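PDB 2HKE: diphosphomevalonate decarboxylase, putative from Trypanosoma brucei, which probably catalyses the ATP-dependent decarboxylation of (R)-5-diphosphomevalonate to isopentenyl diphosphate, a step of the mevalonate pathway to isoprenoids and sterols. Local coordinates for residues S150-G153 with G154-W158. The protein carries 1 engineered substitution. Residues are numbered along the deposited sequence; the frame is centred on the assembly and turned at random.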
# COMPACT_ATOMS: atom_id res chain seq x y z
N SER A 150 3.15 5.28 -4.24
CA SER A 150 4.04 4.29 -4.82
C SER A 150 5.03 4.89 -5.85
O SER A 150 5.87 4.13 -6.42
CB SER A 150 3.23 3.11 -5.35
OG SER A 150 2.89 2.23 -4.29
N ALA A 151 4.94 6.20 -6.08
CA ALA A 151 5.73 6.89 -7.09
C ALA A 151 7.19 7.01 -6.70
O ALA A 151 8.03 7.23 -7.58
CB ALA A 151 5.11 8.33 -7.40
N PHE A 152 7.51 6.83 -5.42
CA PHE A 152 8.83 7.00 -4.89
C PHE A 152 9.14 5.82 -4.02
O PHE A 152 8.22 5.23 -3.42
CB PHE A 152 8.90 8.22 -3.99
CG PHE A 152 8.47 9.46 -4.65
CD1 PHE A 152 9.33 10.10 -5.53
CD2 PHE A 152 7.23 10.01 -4.41
CE1 PHE A 152 8.92 11.28 -6.18
CE2 PHE A 152 6.81 11.13 -5.03
CZ PHE A 152 7.65 11.79 -5.91
N GLY A 153 10.43 5.51 -3.93
CA GLY A 153 10.97 4.55 -2.97
C GLY A 153 10.99 5.14 -1.58
O GLY A 153 10.82 6.35 -1.38
N GLY A 154 11.20 4.30 -0.59
CA GLY A 154 11.44 4.76 0.74
C GLY A 154 10.23 5.05 1.57
O GLY A 154 9.26 4.31 1.50
N PHE A 155 10.29 6.13 2.36
CA PHE A 155 9.18 6.58 3.22
C PHE A 155 8.58 7.80 2.51
O PHE A 155 9.27 8.76 2.17
CB PHE A 155 9.67 6.97 4.58
CG PHE A 155 10.12 5.82 5.43
CD1 PHE A 155 11.30 5.17 5.17
CD2 PHE A 155 9.39 5.43 6.53
CE1 PHE A 155 11.73 4.13 6.02
CE2 PHE A 155 9.81 4.39 7.36
CZ PHE A 155 10.99 3.77 7.09
N VAL A 156 7.28 7.75 2.27
CA VAL A 156 6.62 8.70 1.38
C VAL A 156 5.42 9.33 2.09
O VAL A 156 4.60 8.60 2.66
CB VAL A 156 6.15 7.96 0.09
CG1 VAL A 156 5.42 8.87 -0.87
CG2 VAL A 156 7.39 7.28 -0.58
N ILE A 157 5.37 10.65 2.03
CA ILE A 157 4.22 11.42 2.52
C ILE A 157 3.29 11.81 1.38
O ILE A 157 3.70 12.39 0.41
CB ILE A 157 4.69 12.68 3.21
CG1 ILE A 157 5.51 12.34 4.46
CG2 ILE A 157 3.48 13.58 3.60
CD1 ILE A 157 6.29 13.59 5.02
N TRP A 158 1.99 11.54 1.54
CA TRP A 158 1.02 12.13 0.66
C TRP A 158 0.59 13.41 1.36
O TRP A 158 -0.07 13.36 2.43
CB TRP A 158 -0.20 11.17 0.50
CG TRP A 158 -1.27 11.68 -0.39
CD1 TRP A 158 -1.26 12.84 -1.12
CD2 TRP A 158 -2.55 11.07 -0.62
NE1 TRP A 158 -2.45 12.99 -1.80
CE2 TRP A 158 -3.25 11.91 -1.52
CE3 TRP A 158 -3.15 9.89 -0.19
CZ2 TRP A 158 -4.53 11.63 -1.96
CZ3 TRP A 158 -4.46 9.62 -0.64
CH2 TRP A 158 -5.11 10.49 -1.53
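A two-glycine bend, leading from the loop after helix 136-143 into strand 155-159, brings Phe152 back over Val156, four residues further on, in the N-terminal domain of this diphosphomevalonate decarboxylase of the GHMP superfamily. The two side chains cross at about a right angle. Val156 CG2 carries most of the contact, packing 3.8 Å from Phe152 CB. The same methyl lies 3.6 Å from both Phe152 O and Gly153 O, and so fills the inside of the bend against side chain and backbone alike. CG1 of Val156, anti to the backbone N (chi1 178°), is the methyl that reaches the ring, approaching its rim roughly in the ring plane, 4.1 Å from Phe152 CD2. Ala151 CB lies 3.9 Å above one face of that ring, displaced toward its rim. The chain bends at Gly153 and Gly154; Gly154 has a positive phi (86°), a conformation readily open to glycine. The two carbonyl oxygens that border Val156 CG2 have polar partners beyond the bend, Phe152 O accepting a hydrogen bond from Thr40 and Gly153 O one from Gln173. Strand 155-159 runs antiparallel to both strand 36-40 and strand 170-175, and Val156 touches Thr40 on the first and Ala171 on the second, while Ala151 packs against Val136 and Ser137 of helix 136-143.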